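Local coordinates for protein rhamnosidase B (Bacillus sp., PDB 2OKX) that hydrolyses terminal non-reducing alpha-L-rhamnose residues from rhamnosides as a family 78 glycoside hydrolase, probably with inversion at the anomeric carbon, at residues Y466-E469 and Y475-H478; G829-Y834 and E841-F846; I441-E446 and I524-S529; P217-A222 and V335-I340; Y531-Q536 and L559-T564. All blocks are in the same frame, centred on the assembly; numbering follows the deposited sequence.

Contact 1 of 5, residues Y466-E469 and Y475-H478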
# COMPACT_ATOMS: atom_id res chain seq x y z
N TYR A 466 10.60 14.18 -1.36
CA TYR A 466 9.92 13.34 -2.33
C TYR A 466 10.65 12.00 -2.44
O TYR A 466 11.83 11.96 -2.79
CB TYR A 466 9.88 14.06 -3.68
CG TYR A 466 9.49 13.22 -4.87
CD1 TYR A 466 8.38 12.38 -4.83
CD2 TYR A 466 10.21 13.30 -6.06
CE1 TYR A 466 7.99 11.63 -5.95
CE2 TYR A 466 9.84 12.58 -7.19
CZ TYR A 466 8.73 11.75 -7.13
OH TYR A 466 8.34 11.06 -8.25
N GLY A 467 9.96 10.91 -2.15
CA GLY A 467 10.59 9.60 -2.21
C GLY A 467 10.22 8.73 -3.40
O GLY A 467 9.04 8.60 -3.74
N VAL A 468 11.23 8.14 -4.03
CA VAL A 468 10.99 7.25 -5.16
C VAL A 468 11.65 5.91 -4.85
O VAL A 468 12.50 5.83 -3.95
CB VAL A 468 11.53 7.82 -6.49
CG1 VAL A 468 10.86 9.15 -6.80
CG2 VAL A 468 13.04 7.98 -6.43
N GLU A 469 11.26 4.87 -5.58
CA GLU A 469 11.81 3.53 -5.36
C GLU A 469 12.94 3.17 -6.31
O GLU A 469 13.82 2.38 -5.96
CB GLU A 469 10.73 2.47 -5.59
CG GLU A 469 9.46 2.61 -4.79
CD GLU A 469 8.56 1.41 -5.01
OE1 GLU A 469 8.10 1.20 -6.15
OE2 GLU A 469 8.33 0.67 -4.03
N TYR A 475 17.71 8.21 -15.30
CA TYR A 475 16.28 7.92 -15.32
C TYR A 475 15.73 7.80 -13.91
O TYR A 475 16.26 7.04 -13.09
CB TYR A 475 15.99 6.63 -16.09
CG TYR A 475 14.58 6.10 -15.90
CD1 TYR A 475 14.32 4.97 -15.12
CD2 TYR A 475 13.49 6.74 -16.51
CE1 TYR A 475 13.03 4.48 -14.96
CE2 TYR A 475 12.19 6.26 -16.36
CZ TYR A 475 11.97 5.13 -15.58
OH TYR A 475 10.69 4.63 -15.45
N THR A 476 14.68 8.55 -13.63
CA THR A 476 14.02 8.51 -12.33
C THR A 476 12.62 7.96 -12.57
O THR A 476 11.89 8.51 -13.39
CB THR A 476 13.90 9.92 -11.70
OG1 THR A 476 15.20 10.41 -11.35
CG2 THR A 476 13.03 9.87 -10.45
N GLN A 477 12.25 6.88 -11.90
CA GLN A 477 10.89 6.36 -12.08
C GLN A 477 10.02 7.12 -11.09
O GLN A 477 10.01 6.82 -9.89
CB GLN A 477 10.80 4.86 -11.79
CG GLN A 477 9.42 4.29 -12.11
CD GLN A 477 9.30 2.80 -11.86
OE1 GLN A 477 10.27 2.05 -11.99
NE2 GLN A 477 8.09 2.35 -11.54
N HIS A 478 9.30 8.13 -11.58
CA HIS A 478 8.44 8.90 -10.70
C HIS A 478 7.23 8.10 -10.26
O HIS A 478 6.74 7.25 -11.00
CB HIS A 478 8.01 10.20 -11.38
CG HIS A 478 9.12 11.19 -11.51
ND1 HIS A 478 9.72 11.49 -12.71
CD2 HIS A 478 9.79 11.90 -10.57
CE1 HIS A 478 10.72 12.34 -12.50
NE2 HIS A 478 10.78 12.60 -11.21
O HOH W 1 10.04 4.77 -8.25
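Tyr466 and His478 meet rim to rim, each at the edge of the other, with their planes 10° apart and their centroids separated by 5.8 Å. Tyr466 CE2 stands 3.4 Å from His478 CD2, in the plane of the imidazole. With CG of Tyr466 anti to the backbone N (chi1 167°), the ring reaches across the hairpin and its hydroxyl is brought to Thr479 N, to which it is hydrogen-bonded. One face of the imidazole is covered near its rim by Thr476 CG2, 3.6 Å above the plane. Val468 fills in beside this pair: its CB lies 3.9 Å from Gln477 O. That same carbonyl accepts a hydrogen bond from a water, 2.6 Å from Gln477 O, and the water in turn accepts from Glu469 N, bridging strands 462-472 and 475-477. A leucine in place of Tyr466 would probably leave Thr479 N without its side-chain acceptor and open a gap at the imidazole edge. The side chain of Gln477 leads outward from the hairpin to His860. The chemistry is thus divided: ring edges and aliphatic groups pack between the two segments, while a single water joins their backbones where no direct bond does.

Contact 2 of 5, residues G829-Y834 and E841-F846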
# COMPACT_ATOMS: atom_id res chain seq x y z
N GLY A 829 16.90 -12.97 -10.54
CA GLY A 829 18.22 -12.49 -10.90
C GLY A 829 18.13 -11.20 -11.71
O GLY A 829 18.97 -10.31 -11.58
N GLN A 830 17.09 -11.10 -12.54
CA GLN A 830 16.91 -9.90 -13.36
C GLN A 830 16.59 -8.70 -12.46
O GLN A 830 16.93 -7.56 -12.78
CB GLN A 830 15.79 -10.11 -14.38
CG GLN A 830 14.38 -10.02 -13.81
CD GLN A 830 13.30 -10.16 -14.87
OE1 GLN A 830 13.36 -9.53 -15.92
NE2 GLN A 830 12.30 -11.00 -14.59
N MET A 831 15.94 -8.95 -11.33
CA MET A 831 15.61 -7.88 -10.39
C MET A 831 16.92 -7.37 -9.79
O MET A 831 17.15 -6.16 -9.71
CB MET A 831 14.71 -8.39 -9.27
CG MET A 831 13.33 -8.82 -9.72
SD MET A 831 12.36 -9.39 -8.33
CE MET A 831 11.16 -10.44 -9.16
N LEU A 832 17.76 -8.31 -9.37
CA LEU A 832 19.04 -7.98 -8.77
C LEU A 832 19.97 -7.27 -9.76
O LEU A 832 20.83 -6.48 -9.37
CB LEU A 832 19.71 -9.25 -8.25
CG LEU A 832 19.01 -9.85 -7.03
CD1 LEU A 832 19.49 -11.29 -6.79
CD2 LEU A 832 19.28 -8.98 -5.81
N ARG A 833 19.79 -7.56 -11.05
CA ARG A 833 20.62 -6.93 -12.07
C ARG A 833 20.43 -5.42 -11.99
O ARG A 833 21.37 -4.65 -12.18
CB ARG A 833 20.25 -7.44 -13.46
CG ARG A 833 21.17 -6.93 -14.58
CD ARG A 833 20.64 -5.65 -15.24
NE ARG A 833 21.59 -5.10 -16.22
CZ ARG A 833 22.67 -4.39 -15.90
NH1 ARG A 833 22.94 -4.12 -14.63
NH2 ARG A 833 23.48 -3.94 -16.85
N TYR A 834 19.20 -5.00 -11.70
CA TYR A 834 18.89 -3.58 -11.59
C TYR A 834 18.99 -3.07 -10.15
O TYR A 834 18.37 -2.07 -9.79
CB TYR A 834 17.50 -3.29 -12.17
CG TYR A 834 17.44 -3.51 -13.67
CD1 TYR A 834 17.00 -4.72 -14.20
CD2 TYR A 834 17.90 -2.54 -14.55
CE1 TYR A 834 17.02 -4.96 -15.58
CE2 TYR A 834 17.92 -2.76 -15.92
CZ TYR A 834 17.48 -3.97 -16.43
OH TYR A 834 17.53 -4.20 -17.79
N GLU A 841 6.68 -6.01 -8.12
CA GLU A 841 5.27 -6.33 -8.19
C GLU A 841 5.00 -7.18 -9.44
O GLU A 841 4.24 -8.14 -9.40
CB GLU A 841 4.46 -5.04 -8.28
CG GLU A 841 2.96 -5.22 -8.42
CD GLU A 841 2.25 -3.89 -8.64
OE1 GLU A 841 1.00 -3.85 -8.55
OE2 GLU A 841 2.93 -2.88 -8.91
N MET A 842 5.64 -6.81 -10.54
CA MET A 842 5.45 -7.51 -11.81
C MET A 842 6.76 -7.66 -12.55
O MET A 842 7.78 -7.07 -12.18
CB MET A 842 4.47 -6.74 -12.70
CG MET A 842 3.12 -6.46 -12.07
SD MET A 842 2.18 -5.25 -13.03
CE MET A 842 3.10 -3.76 -12.61
N TYR A 843 6.72 -8.46 -13.62
CA TYR A 843 7.88 -8.68 -14.46
C TYR A 843 7.89 -7.64 -15.57
O TYR A 843 6.85 -7.07 -15.92
CB TYR A 843 7.85 -10.08 -15.07
CG TYR A 843 8.12 -11.18 -14.08
CD1 TYR A 843 7.30 -12.31 -14.03
CD2 TYR A 843 9.20 -11.10 -13.21
CE1 TYR A 843 7.55 -13.34 -13.12
CE2 TYR A 843 9.47 -12.12 -12.30
CZ TYR A 843 8.64 -13.23 -12.25
OH TYR A 843 8.89 -14.24 -11.35
N PRO A 844 9.07 -7.36 -16.14
CA PRO A 844 9.18 -6.38 -17.23
C PRO A 844 8.54 -6.91 -18.50
O PRO A 844 8.26 -8.11 -18.62
CB PRO A 844 10.69 -6.22 -17.40
CG PRO A 844 11.24 -6.56 -16.06
CD PRO A 844 10.41 -7.75 -15.66
N ASN A 845 8.31 -6.01 -19.45
CA ASN A 845 7.74 -6.35 -20.75
C ASN A 845 6.28 -6.79 -20.80
O ASN A 845 5.87 -7.55 -21.67
CB ASN A 845 8.62 -7.39 -21.45
CG ASN A 845 10.05 -6.90 -21.65
OD1 ASN A 845 10.27 -5.72 -21.95
ND2 ASN A 845 11.02 -7.80 -21.51
N PHE A 846 5.50 -6.30 -19.84
CA PHE A 846 4.06 -6.55 -19.79
C PHE A 846 3.48 -5.15 -19.65
O PHE A 846 3.94 -4.37 -18.82
CB PHE A 846 3.67 -7.41 -18.58
CG PHE A 846 3.96 -8.88 -18.75
CD1 PHE A 846 5.24 -9.38 -18.50
CD2 PHE A 846 2.97 -9.75 -19.18
CE1 PHE A 846 5.51 -10.73 -18.67
CE2 PHE A 846 3.23 -11.11 -19.35
CZ PHE A 846 4.51 -11.60 -19.09
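Gln830, near the end of helix 817-833, lays its amide against Tyr843 and Pro844 of the following loop, and this is the close part of the contact. Its NE2 comes within 3.4 Å of Tyr843 CD2, approaching the ring obliquely, with the amide and ring planes 23° apart. The side chains of Gln830 and Pro844 point at each other from opposite directions, with Gln830 OE1 3.5 Å from Pro844 CD. CG of Gln830 sits between the backbone N and the carbonyl carbon (chi1 77°), and the extended chain beyond carries the amide out to the loop. The NE2 also donates to Asn827 O, which helps fix the turn of the amide. Replacing Gln830 by a serine is likely to leave Asn827 O without this donor and to uncover part of both Tyr843 and Pro844. Met831 adds a thinner, apolar touch on the buried side, where its CE lies 3.9 Å from Tyr843 CE2. The other side is looser: Gln830 and Pro844 remain partly exposed, and a glycerol, probably from crystallisation, lies about 3 Å from the Gln830 side chain. Around the contact, Pro801 of helix 801-813 packs on both Met831 and Tyr843, and Ser804 of that helix is hydrogen-bonded to the tyrosine hydroxyl. Leu832 touches helix 544-559 and Tyr834 strand 462-472, which places the helix end between these two elements and helix 801-813.

Contact 3 of 5, residues I441-E446 and I524-S529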
# COMPACT_ATOMS: atom_id res chain seq x y z
N ILE A 441 19.18 11.63 -1.61
CA ILE A 441 19.67 10.81 -0.51
C ILE A 441 19.29 9.35 -0.77
O ILE A 441 18.12 9.05 -0.98
CB ILE A 441 19.01 11.25 0.82
CG1 ILE A 441 19.25 12.75 1.05
CG2 ILE A 441 19.54 10.42 1.97
CD1 ILE A 441 20.70 13.12 1.14
N ASP A 442 20.27 8.46 -0.74
CA ASP A 442 20.02 7.03 -0.98
C ASP A 442 20.03 6.27 0.34
O ASP A 442 21.06 6.20 1.02
CB ASP A 442 21.10 6.46 -1.91
CG ASP A 442 20.82 5.01 -2.31
OD1 ASP A 442 19.82 4.42 -1.84
OD2 ASP A 442 21.61 4.46 -3.11
N LEU A 443 18.89 5.70 0.71
CA LEU A 443 18.79 4.93 1.94
C LEU A 443 19.61 3.63 1.84
O LEU A 443 19.95 3.04 2.86
CB LEU A 443 17.33 4.58 2.25
CG LEU A 443 16.38 5.74 2.58
CD1 LEU A 443 15.05 5.18 3.08
CD2 LEU A 443 17.01 6.64 3.63
N GLY A 444 19.92 3.21 0.62
CA GLY A 444 20.69 1.99 0.42
C GLY A 444 19.79 0.82 0.06
O GLY A 444 20.22 -0.16 -0.54
N ALA A 445 18.52 0.95 0.43
CA ALA A 445 17.52 -0.06 0.15
C ALA A 445 16.16 0.56 0.37
O ALA A 445 16.04 1.64 0.94
CB ALA A 445 17.70 -1.26 1.09
N GLU A 446 15.13 -0.12 -0.09
CA GLU A 446 13.78 0.36 0.10
C GLU A 446 13.53 0.34 1.60
O GLU A 446 14.03 -0.53 2.31
CB GLU A 446 12.79 -0.58 -0.60
CG GLU A 446 11.32 -0.19 -0.49
CD GLU A 446 10.80 0.49 -1.75
OE1 GLU A 446 9.56 0.63 -1.87
OE2 GLU A 446 11.62 0.87 -2.61
N ILE A 524 19.35 13.85 8.24
CA ILE A 524 18.17 13.50 7.47
C ILE A 524 18.16 11.98 7.64
O ILE A 524 19.20 11.32 7.50
CB ILE A 524 18.31 13.92 5.97
CG1 ILE A 524 17.11 13.42 5.16
CG2 ILE A 524 19.60 13.38 5.39
CD1 ILE A 524 15.78 14.02 5.58
N TYR A 525 17.00 11.43 7.97
CA TYR A 525 16.91 9.99 8.21
C TYR A 525 15.47 9.52 8.10
O TYR A 525 14.57 10.30 7.78
CB TYR A 525 17.40 9.70 9.63
CG TYR A 525 16.62 10.48 10.67
CD1 TYR A 525 17.02 11.76 11.06
CD2 TYR A 525 15.44 9.98 11.21
CE1 TYR A 525 16.26 12.52 11.95
CE2 TYR A 525 14.67 10.72 12.10
CZ TYR A 525 15.08 12.00 12.46
OH TYR A 525 14.31 12.74 13.33
N ILE A 526 15.26 8.24 8.37
CA ILE A 526 13.91 7.70 8.35
C ILE A 526 13.71 6.86 9.60
O ILE A 526 14.64 6.19 10.06
CB ILE A 526 13.64 6.80 7.11
CG1 ILE A 526 12.16 6.43 7.07
CG2 ILE A 526 14.50 5.52 7.16
CD1 ILE A 526 11.72 5.70 5.81
N ARG A 527 12.53 6.96 10.20
CA ARG A 527 12.24 6.14 11.36
C ARG A 527 11.44 5.00 10.75
O ARG A 527 10.24 5.12 10.50
CB ARG A 527 11.41 6.92 12.40
CG ARG A 527 12.18 8.09 13.01
CD ARG A 527 11.37 8.83 14.09
NE ARG A 527 11.16 7.99 15.27
CZ ARG A 527 12.08 7.77 16.21
NH1 ARG A 527 13.28 8.32 16.12
NH2 ARG A 527 11.79 6.97 17.22
N GLN A 528 12.13 3.90 10.46
CA GLN A 528 11.48 2.74 9.86
C GLN A 528 10.48 2.15 10.84
O GLN A 528 10.74 2.10 12.04
CB GLN A 528 12.51 1.69 9.46
CG GLN A 528 11.90 0.43 8.84
CD GLN A 528 12.93 -0.40 8.10
OE1 GLN A 528 13.44 0.01 7.05
NE2 GLN A 528 13.25 -1.56 8.64
N SER A 529 9.34 1.71 10.31
CA SER A 529 8.29 1.15 11.15
C SER A 529 7.62 -0.05 10.50
O SER A 529 7.05 0.07 9.42
CB SER A 529 7.23 2.22 11.45
OG SER A 529 6.13 1.67 12.14
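Leu443 and Ile526, like Ile441 and Ile524, meet through aliphatic branches, and the flat groups lie beside them, not between them. The ring of Tyr525 has Arg527 CG at its edge, in plane, and makes a cation-pi interaction with Lys202; its CB points away from strand 436-443. The carboxylate of Asp442 is approached by Gly444 N from above its plane, 58° out of it, and Asp442 OD1 accepts that bond at 2.7 Å to close an Asx turn. The same oxygen forms a salt bridge with Arg506. At the corner that follows, Gly444 has a positive phi (100°), and a side chain there would collide with the carbonyl oxygen of Leu443, which suits glycine. Across the interface, Leu443 CD1 comes to 4.1 Å from Ile526 CG2, the two side chains crossing at about a right angle. CG1 of Ile526 is anti to its backbone N (chi1 -172°), which leaves the CG2 methyl as the branch that faces the leucine. Further along, Ile441 CG1 and Ile524 CG2 approach to 4.4 Å, with Leu508 also against Ile524. The CA atoms of Ile441 and Ile524 are 8.6 Å apart, too far for backbone pairing: the strands belong to two different sheets of the concanavalin-like domain. Chemically the contact is purely aliphatic, branch-to-branch packing between sheets, while the polar groups find their partners at its margins.

Contact 4 of 5, residues P217-A222 and V335-I340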
# COMPACT_ATOMS: atom_id res chain seq x y z
N PRO A 217 8.66 24.61 -11.93
CA PRO A 217 7.93 25.47 -12.87
C PRO A 217 7.38 26.70 -12.14
O PRO A 217 7.10 26.63 -10.94
CB PRO A 217 6.80 24.56 -13.36
CG PRO A 217 7.35 23.17 -13.17
CD PRO A 217 8.04 23.28 -11.84
N LYS A 218 7.23 27.81 -12.85
CA LYS A 218 6.71 29.04 -12.25
C LYS A 218 5.40 28.73 -11.54
O LYS A 218 5.13 29.23 -10.44
CB LYS A 218 6.45 30.10 -13.33
CG LYS A 218 7.62 30.41 -14.26
CD LYS A 218 8.77 31.11 -13.54
CE LYS A 218 9.76 31.70 -14.53
NZ LYS A 218 10.34 30.68 -15.46
N TYR A 219 4.58 27.90 -12.17
CA TYR A 219 3.27 27.51 -11.63
C TYR A 219 3.15 25.99 -11.59
O TYR A 219 3.38 25.32 -12.60
CB TYR A 219 2.16 28.11 -12.52
CG TYR A 219 0.76 27.69 -12.14
CD1 TYR A 219 0.14 28.19 -10.98
CD2 TYR A 219 0.06 26.76 -12.91
CE1 TYR A 219 -1.13 27.77 -10.61
CE2 TYR A 219 -1.22 26.34 -12.54
CZ TYR A 219 -1.80 26.84 -11.39
OH TYR A 219 -3.04 26.41 -11.01
N ALA A 220 2.81 25.44 -10.43
CA ALA A 220 2.62 23.99 -10.27
C ALA A 220 1.53 23.79 -9.24
O ALA A 220 1.65 24.25 -8.10
CB ALA A 220 3.92 23.33 -9.82
N ALA A 221 0.46 23.10 -9.62
CA ALA A 221 -0.64 22.89 -8.70
C ALA A 221 -1.14 21.46 -8.68
O ALA A 221 -1.09 20.74 -9.68
CB ALA A 221 -1.79 23.84 -9.06
N ALA A 222 -1.63 21.05 -7.51
CA ALA A 222 -2.18 19.72 -7.31
C ALA A 222 -3.68 19.93 -7.10
O ALA A 222 -4.10 20.67 -6.21
CB ALA A 222 -1.54 19.06 -6.09
N VAL A 335 -8.82 30.63 -5.94
CA VAL A 335 -8.22 29.66 -6.85
C VAL A 335 -8.39 30.16 -8.28
O VAL A 335 -9.52 30.37 -8.74
CB VAL A 335 -8.89 28.27 -6.70
CG1 VAL A 335 -8.27 27.28 -7.67
CG2 VAL A 335 -8.75 27.79 -5.27
N PRO A 336 -7.28 30.35 -9.02
CA PRO A 336 -7.28 30.83 -10.40
C PRO A 336 -7.81 29.87 -11.46
O PRO A 336 -7.65 30.10 -12.66
CB PRO A 336 -5.82 31.18 -10.63
CG PRO A 336 -5.11 30.11 -9.85
CD PRO A 336 -5.91 30.09 -8.55
N LEU A 337 -8.45 28.79 -11.02
CA LEU A 337 -9.00 27.81 -11.94
C LEU A 337 -10.47 27.61 -11.64
O LEU A 337 -10.94 27.89 -10.54
CB LEU A 337 -8.29 26.45 -11.81
CG LEU A 337 -6.77 26.37 -11.98
CD1 LEU A 337 -6.30 24.95 -11.72
CD2 LEU A 337 -6.39 26.81 -13.37
N ALA A 338 -11.20 27.11 -12.63
CA ALA A 338 -12.61 26.82 -12.49
C ALA A 338 -12.85 25.52 -13.24
O ALA A 338 -12.06 25.14 -14.09
CB ALA A 338 -13.45 27.94 -13.10
N THR A 339 -13.94 24.83 -12.91
CA THR A 339 -14.24 23.60 -13.62
C THR A 339 -15.58 23.78 -14.31
O THR A 339 -16.44 24.52 -13.83
CB THR A 339 -14.30 22.38 -12.67
OG1 THR A 339 -15.25 22.61 -11.63
CG2 THR A 339 -12.93 22.14 -12.05
N ILE A 340 -15.74 23.13 -15.45
CA ILE A 340 -16.97 23.22 -16.22
C ILE A 340 -17.64 21.85 -16.23
O ILE A 340 -17.09 20.89 -16.77
CB ILE A 340 -16.68 23.66 -17.67
CG1 ILE A 340 -15.79 24.90 -17.66
CG2 ILE A 340 -17.99 23.95 -18.40
CD1 ILE A 340 -15.38 25.38 -19.04
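Tyr219 sets its hydroxyl end against the branched tip of Leu337, the two side chains coming from opposite directions. The oxygen does the touching: Tyr219 OH lies 3.6 Å from Leu337 CD1. It is also 3.9 Å from Leu337 CG, so it sits against the fork of the leucine and not against one methyl alone. Pro336 contributes more distantly, its CG 4.4 Å from Tyr219 OH. With CG anti to the backbone N (chi1 175°), the tyrosine ring is carried off its strand toward the other segment. Leu337 turns its CG away from its own carbonyl carbon (chi1 -56°) and reaches back to meet it.

A phenol oxygen placed among aliphatic carbons needs a polar mate, and Tyr219 OH has one in the hydroxyl of Tyr392, to which it is hydrogen-bonded. The side chain of Tyr392 also packs on Ala221, Val335, Pro336 and Leu337, so one residue both satisfies the hydroxyl and touches each segment. The two segments bury only 95 Å² between them, and the contact is a narrow bridge within a larger interior that other residues complete.

Tyr219 is further flanked by Ile318 and Leu326, and Leu337 by Phe316. Strand 219-223 runs antiparallel between strands 314-320 and 392-393 in one sheet, whereas strand 338-340 pairs with strands 240-252 and 384-386 in another. The contact therefore joins strand 219-223 of one sheet of domain D2, a member of the galactose-binding-like clan, to the run leading into strand 338-340 of the other, with strand 324-327 bordering it beside the tyrosine.

Contact 5 of 5, residues Y531-Q536 and L559-T564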
# COMPACT_ATOMS: atom_id res chain seq x y z
N TYR A 531 5.81 -4.31 11.48
CA TYR A 531 5.29 -5.21 12.49
C TYR A 531 6.55 -5.69 13.20
O TYR A 531 7.61 -5.79 12.58
CB TYR A 531 4.56 -6.38 11.83
CG TYR A 531 3.87 -7.30 12.81
CD1 TYR A 531 4.54 -8.40 13.35
CD2 TYR A 531 2.56 -7.06 13.22
CE1 TYR A 531 3.92 -9.23 14.28
CE2 TYR A 531 1.93 -7.87 14.15
CZ TYR A 531 2.61 -8.96 14.67
OH TYR A 531 1.98 -9.78 15.59
N PRO A 532 6.48 -5.98 14.51
CA PRO A 532 7.66 -6.44 15.24
C PRO A 532 8.15 -7.82 14.79
O PRO A 532 7.62 -8.84 15.22
CB PRO A 532 7.21 -6.42 16.70
CG PRO A 532 5.75 -6.74 16.59
CD PRO A 532 5.31 -5.89 15.41
N VAL A 533 9.16 -7.83 13.93
CA VAL A 533 9.72 -9.09 13.44
C VAL A 533 11.21 -9.16 13.72
O VAL A 533 11.92 -8.16 13.62
CB VAL A 533 9.52 -9.25 11.91
CG1 VAL A 533 8.05 -9.39 11.58
CG2 VAL A 533 10.12 -8.05 11.18
N ALA A 534 11.67 -10.34 14.10
CA ALA A 534 13.08 -10.57 14.36
C ALA A 534 13.52 -11.57 13.28
O ALA A 534 12.71 -12.35 12.79
CB ALA A 534 13.30 -11.15 15.75
N GLU A 535 14.79 -11.54 12.91
CA GLU A 535 15.28 -12.43 11.87
C GLU A 535 15.50 -13.84 12.39
O GLU A 535 16.61 -14.38 12.32
CB GLU A 535 16.55 -11.83 11.26
CG GLU A 535 16.25 -10.51 10.54
CD GLU A 535 17.43 -9.90 9.80
OE1 GLU A 535 17.20 -8.94 9.04
OE2 GLU A 535 18.58 -10.34 9.98
N GLN A 536 14.42 -14.44 12.88
CA GLN A 536 14.45 -15.79 13.45
C GLN A 536 14.55 -16.90 12.43
O GLN A 536 14.91 -18.03 12.78
CB GLN A 536 13.24 -16.00 14.35
CG GLN A 536 13.20 -15.03 15.53
CD GLN A 536 14.48 -15.07 16.35
OE1 GLN A 536 14.85 -16.12 16.90
NE2 GLN A 536 15.16 -13.93 16.45
N LEU A 559 8.91 -5.13 5.01
CA LEU A 559 8.32 -3.84 4.68
C LEU A 559 6.83 -3.89 4.36
O LEU A 559 6.15 -2.86 4.38
CB LEU A 559 9.07 -3.19 3.51
CG LEU A 559 10.56 -2.90 3.70
CD1 LEU A 559 11.04 -2.12 2.49
CD2 LEU A 559 10.81 -2.10 4.98
N CYS A 560 6.33 -5.08 4.05
CA CYS A 560 4.92 -5.24 3.74
C CYS A 560 4.15 -5.78 4.93
O CYS A 560 3.06 -6.34 4.78
CB CYS A 560 4.73 -6.16 2.53
SG CYS A 560 5.27 -5.41 0.98
N MET A 561 4.73 -5.62 6.11
CA MET A 561 4.09 -6.05 7.35
C MET A 561 3.97 -4.83 8.26
O MET A 561 4.94 -4.41 8.89
CB MET A 561 4.91 -7.15 8.04
CG MET A 561 4.82 -8.51 7.37
SD MET A 561 5.92 -9.78 8.06
CE MET A 561 5.03 -10.24 9.56
N GLU A 562 2.78 -4.24 8.29
CA GLU A 562 2.50 -3.08 9.13
C GLU A 562 1.56 -3.62 10.21
O GLU A 562 1.83 -4.68 10.77
CB GLU A 562 1.79 -1.99 8.32
CG GLU A 562 2.57 -1.50 7.10
CD GLU A 562 1.90 -0.35 6.37
OE1 GLU A 562 2.44 0.08 5.33
OE2 GLU A 562 0.84 0.13 6.83
N ASP A 563 0.47 -2.91 10.49
CA ASP A 563 -0.49 -3.40 11.48
C ASP A 563 -1.23 -4.57 10.83
O ASP A 563 -1.91 -5.36 11.50
CB ASP A 563 -1.46 -2.29 11.87
CG ASP A 563 -2.21 -1.73 10.69
OD1 ASP A 563 -3.42 -2.00 10.57
OD2 ASP A 563 -1.57 -1.03 9.87
N THR A 564 -1.09 -4.67 9.51
CA THR A 564 -1.67 -5.75 8.72
C THR A 564 -0.68 -5.98 7.59
O THR A 564 0.23 -5.17 7.40
CB THR A 564 -3.01 -5.36 8.04
OG1 THR A 564 -2.76 -4.29 7.11
CG2 THR A 564 -4.04 -4.92 9.06
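Tyr531 and Met561 are joined first by a backbone hydrogen bond, from Tyr531 N to Met561 O at 2.7 Å. A second backbone oxygen lies close by: Glu562 O is 3.4 Å from Tyr531 CB and sits at the edge of the tyrosine ring, 3.5 Å from Tyr531 CD2. Within the loop, Glu562 N is hydrogen-bonded to Thr564 O. Apolar contacts come next. The CB atoms of Tyr531 and Met561 are 3.9 Å apart, and Met561, whose chain bends at its last torsion (chi3 78°), brings its CE to 3.7 Å from Val533 CG1. Beyond these, the Tyr531 ring has Pro532 CD over one face, offset toward the rim, and runs on to Glu595 and Ile596 of helix 595-603. Charged groups hold the flanks: Glu562 and Asp563 both form salt bridges with Arg65, Asp563 also with Arg599, and Glu535 with Arg558 of helix 544-559. In the fold, residues 531-536 form the linker that leaves strand 520-528 of the concanavalin-like domain and leads into strand 538-541. The contact pins this linker to the loop that follows helix 544-559 and precedes helix 577-590. It thus lies at the entry to the six-hairpin glycosidase domain, consistent with the (alpha/alpha)6 barrel of this clan.

Overall arrangement
The five contacts sample the domains of a multidomain glycosidase. Along the chain contact 4 comes first, in domain D2, its centre about 24 Å from that of contact 1, the nearest, and about 41 Å from that of contact 5. Contact 3 follows in the concanavalin-like domain, with contact 1 nested inside the loop it closes; their centres are about 14 Å apart, both reach one sheet, and the carboxylates of Glu446 and Glu469 come close between them. Contacts 5 and 2 lie in the helical glycosidase domain, centres about 24 Å apart; that of contact 2 is about 17 Å from contact 1. Leu559 of contact 5 packs on Glu446 and Gln528 of contact 3, so beta domain and barrel adjoin directly there.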